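Local coordinates for coiled-coil quantitatively-enriched protein 1 (PDB 7CUJ) that links telomeres to the meiotic centrosome component pcp1, acting as a molecular adaptor, and is required for telomere clustering, telomere length regulation and chromosome segregation, at residues Arg23-Arg28 with His61-His66. Sequence-based numbering, arbitrary orientation.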
ATOM      1  N   ARG A  23      -4.215  20.135   5.141  1.00 27.14           N
ATOM      2  CA  ARG A  23      -4.091  19.701   3.757  1.00 27.70           C
ATOM      3  C   ARG A  23      -2.933  18.716   3.621  1.00 27.19           C
ATOM      4  O   ARG A  23      -3.065  17.699   2.943  1.00 26.32           O
ATOM      5  CB  ARG A  23      -3.918  20.903   2.823  1.00 29.87           C
ATOM      6  CG  ARG A  23      -5.181  21.734   2.666  1.00 31.71           C
ATOM      7  CD  ARG A  23      -4.871  23.213   2.589  1.00 35.88           C
ATOM      8  NE  ARG A  23      -5.190  23.777   1.288  1.00 39.96           N
ATOM      9  CZ  ARG A  23      -6.087  24.738   1.078  1.00 42.37           C
ATOM     10  NH1 ARG A  23      -6.757  25.264   2.091  1.00 42.68           N
ATOM     11  NH2 ARG A  23      -6.302  25.178  -0.149  1.00 45.84           N
ATOM     12  N   LYS A  24      -1.806  19.038   4.267  1.00 28.09           N
ATOM     13  CA  LYS A  24      -0.652  18.157   4.288  1.00 28.45           C
ATOM     14  C   LYS A  24      -1.074  16.798   4.835  1.00 25.73           C
ATOM     15  O   LYS A  24      -0.741  15.766   4.257  1.00 25.44           O
ATOM     16  CB  LYS A  24       0.447  18.723   5.189  1.00 31.31           C
ATOM     17  CG  LYS A  24       1.326  19.795   4.571  1.00 34.96           C
ATOM     18  CD  LYS A  24       2.474  20.135   5.488  1.00 38.76           C
ATOM     19  CE  LYS A  24       3.035  21.519   5.258  1.00 43.27           C
ATOM     20  NZ  LYS A  24       3.691  22.041   6.481  1.00 46.29           N
ATOM     21  N   MET A  25      -1.824  16.824   5.943  1.00 24.05           N
ATOM     22  CA  MET A  25      -2.246  15.618   6.631  1.00 22.49           C
ATOM     23  C   MET A  25      -3.172  14.793   5.742  1.00 19.88           C
ATOM     24  O   MET A  25      -3.074  13.570   5.715  1.00 18.28           O
ATOM     25  CB  MET A  25      -2.959  15.958   7.942  1.00 23.02           C
ATOM     26  CG  MET A  25      -2.004  16.275   9.072  1.00 25.34           C
ATOM     27  SD  MET A  25      -2.906  16.499  10.623  1.00 27.05           S
ATOM     28  CE  MET A  25      -1.619  16.103  11.805  1.00 29.09           C
ATOM     29  N   MET A  26      -4.058  15.481   5.014  1.00 19.51           N
ATOM     30  CA  MET A  26      -4.974  14.838   4.087  1.00 18.89           C
ATOM     31  C   MET A  26      -4.187  14.198   2.946  1.00 18.82           C
ATOM     32  O   MET A  26      -4.520  13.102   2.508  1.00 17.90           O
ATOM     33  CB  MET A  26      -5.987  15.840   3.521  1.00 18.44           C
ATOM     34  CG  MET A  26      -7.111  16.183   4.480  1.00 18.01           C
ATOM     35  SD  MET A  26      -7.935  14.727   5.188  1.00 17.59           S
ATOM     36  CE  MET A  26      -8.575  13.955   3.702  1.00 17.23           C
ATOM     37  N   HIS A  27      -3.141  14.895   2.485  1.00 20.60           N
ATOM     38  CA  HIS A  27      -2.281  14.416   1.416  1.00 21.98           C
ATOM     39  C   HIS A  27      -1.523  13.171   1.878  1.00 21.62           C
ATOM     40  O   HIS A  27      -1.458  12.187   1.149  1.00 21.24           O
ATOM     41  CB  HIS A  27      -1.378  15.549   0.904  1.00 24.79           C
ATOM     42  CG  HIS A  27      -0.263  15.093   0.021  1.00 27.99           C
ATOM     43  ND1 HIS A  27      -0.322  15.195  -1.358  1.00 30.12           N
ATOM     44  CD2 HIS A  27       0.938  14.543   0.309  1.00 29.51           C
ATOM     45  CE1 HIS A  27       0.794  14.726  -1.881  1.00 31.46           C
ATOM     46  NE2 HIS A  27       1.583  14.320  -0.878  1.00 31.27           N
ATOM     47  N   ARG A  28      -0.977  13.224   3.100  1.00 21.83           N
ATOM     48  CA  ARG A  28      -0.229  12.124   3.690  1.00 22.39           C
ATOM     49  C   ARG A  28      -1.142  10.911   3.860  1.00 20.12           C
ATOM     50  O   ARG A  28      -0.728   9.780   3.600  1.00 19.73           O
ATOM     51  CB  ARG A  28       0.380  12.550   5.031  1.00 24.68           C
ATOM     52  CG  ARG A  28       1.246  11.499   5.720  1.00 27.09           C
ATOM     53  CD  ARG A  28       2.583  11.201   5.054  1.00 30.63           C
ATOM     54  NE  ARG A  28       3.478  12.353   4.961  1.00 34.60           N
ATOM     55  CZ  ARG A  28       4.417  12.675   5.848  1.00 36.67           C
ATOM     56  NH1 ARG A  28       5.165  13.747   5.651  1.00 39.08           N
ATOM     57  NH2 ARG A  28       4.610  11.932   6.926  1.00 37.89           N
ATOM     58  N   HIS A  61     -12.106  12.409   9.104  1.00 15.03           N
ATOM     59  CA  HIS A  61     -12.967  13.097  10.054  1.00 16.06           C
ATOM     60  C   HIS A  61     -12.129  13.808  11.112  1.00 16.94           C
ATOM     61  O   HIS A  61     -12.397  14.967  11.428  1.00 18.09           O
ATOM     62  CB  HIS A  61     -13.956  12.126  10.714  1.00 16.57           C
ATOM     63  CG  HIS A  61     -15.183  11.877   9.907  1.00 16.73           C
ATOM     64  ND1 HIS A  61     -15.968  12.904   9.421  1.00 17.10           N
ATOM     65  CD2 HIS A  61     -15.773  10.730   9.510  1.00 17.16           C
ATOM     66  CE1 HIS A  61     -16.982  12.399   8.752  1.00 17.65           C
ATOM     67  NE2 HIS A  61     -16.888  11.067   8.793  1.00 17.93           N
ATOM     68  N   ASN A  62     -11.118  13.106  11.644  1.00 17.29           N
ATOM     69  CA  ASN A  62     -10.314  13.615  12.746  1.00 18.19           C
ATOM     70  C   ASN A  62      -9.542  14.859  12.311  1.00 18.48           C
ATOM     71  O   ASN A  62      -9.528  15.855  13.032  1.00 19.67           O
ATOM     72  CB  ASN A  62      -9.381  12.551  13.334  1.00 18.40           C
ATOM     73  CG  ASN A  62     -10.116  11.412  14.007  1.00 19.00           C
ATOM     74  OD1 ASN A  62     -11.304  11.520  14.314  1.00 18.81           O
ATOM     75  ND2 ASN A  62      -9.418  10.310  14.233  1.00 19.91           N
ATOM     76  N   ILE A  63      -8.909  14.783  11.131  1.00 18.03           N
ATOM     77  CA  ILE A  63      -8.148  15.890  10.569  1.00 18.73           C
ATOM     78  C   ILE A  63      -9.066  17.100  10.402  1.00 19.30           C
ATOM     79  O   ILE A  63      -8.650  18.233  10.638  1.00 20.39           O
ATOM     80  CB  ILE A  63      -7.463  15.472   9.248  1.00 17.72           C
ATOM     81  CG1 ILE A  63      -6.360  14.436   9.496  1.00 17.82           C
ATOM     82  CG2 ILE A  63      -6.933  16.680   8.486  1.00 17.24           C
ATOM     83  CD1 ILE A  63      -6.025  13.573   8.294  1.00 16.59           C
ATOM     84  N   ALA A  64     -10.323  16.837  10.019  1.00 19.32           N
ATOM     85  CA  ALA A  64     -11.307  17.874   9.758  1.00 19.86           C
ATOM     86  C   ALA A  64     -11.818  18.473  11.067  1.00 21.18           C
ATOM     87  O   ALA A  64     -12.267  19.616  11.087  1.00 22.86           O
ATOM     88  CB  ALA A  64     -12.438  17.319   8.924  1.00 18.60           C
ATOM     89  N   LYS A  65     -11.763  17.694  12.153  1.00 21.85           N
ATOM     90  CA  LYS A  65     -12.135  18.202  13.467  1.00 23.06           C
ATOM     91  C   LYS A  65     -11.025  19.119  13.970  1.00 24.06           C
ATOM     92  O   LYS A  65     -11.242  20.317  14.137  1.00 25.88           O
ATOM     93  CB  LYS A  65     -12.412  17.061  14.448  1.00 22.67           C
ATOM     94  CG  LYS A  65     -13.728  16.332  14.232  1.00 23.74           C
ATOM     95  CD  LYS A  65     -13.892  15.126  15.132  1.00 25.61           C
ATOM     96  CE  LYS A  65     -14.515  13.950  14.406  1.00 25.16           C
ATOM     97  NZ  LYS A  65     -14.613  12.754  15.277  1.00 25.60           N
ATOM     98  N   HIS A  66      -9.836  18.545  14.185  1.00 24.57           N
ATOM     99  CA  HIS A  66      -8.658  19.322  14.535  1.00 26.22           C
ATOM    100  C   HIS A  66      -7.401  18.499  14.285  1.00 26.27           C
ATOM    101  O   HIS A  66      -7.325  17.349  14.709  1.00 27.09           O
ATOM    102  CB  HIS A  66      -8.721  19.780  15.997  1.00 28.05           C
ATOM    103  CG  HIS A  66      -7.952  21.031  16.250  1.00 30.01           C
ATOM    104  ND1 HIS A  66      -8.575  22.246  16.438  1.00 31.78           N
ATOM    105  CD2 HIS A  66      -6.625  21.271  16.327  1.00 30.98           C
ATOM    106  CE1 HIS A  66      -7.666  23.178  16.640  1.00 33.75           C
ATOM    107  NE2 HIS A  66      -6.461  22.605  16.571  1.00 32.86           N
TER
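Flat groups have no part where Ile63 meets Met25 and Met26: all three are buried, apolar side chains without rings, and the nearby ring pairing, His66 edge-to-face with Phe104, lies to one side. Ile63 is the wedge, its CB directed at helix 20-32 and its two branches set between the methionines. The CG1 branch carries CD1 to both of them, 3.9 Å from CB of Met25 and 3.8 Å from SD of Met26. CG2 leans on the SD and CG of Met26, 4.0 Å from that CG, and also lies 4.1 Å from CB of Met25. The extended chain of Met25 passes Ile63 and heads away, leaving CB as its nearest atom, with SD still 4.2 Å from CG1 of Ile63. Met26 instead bends at chi2 (-51°) and chi3 (-61°), offering its sulfur to Ile63 while CE curls back.

The contact joins helix 20-32 to the C-terminal end of helix 47-65, within the alpha/beta domain, built on a parallel sheet, that this fragment of the longer protein comprises. Beta-branched isoleucine suits a buried wedge; unbranched methionine can adapt to it. An alanine in place of Ile63 would probably open a gap between the helices and take from each methionine its contact with the CG1 and CG2 branches. Gln22 of helix 20-32 donates a hydrogen bond from NE2 to the backbone O of Ile63, while Met25 also packs on another protein's backbone.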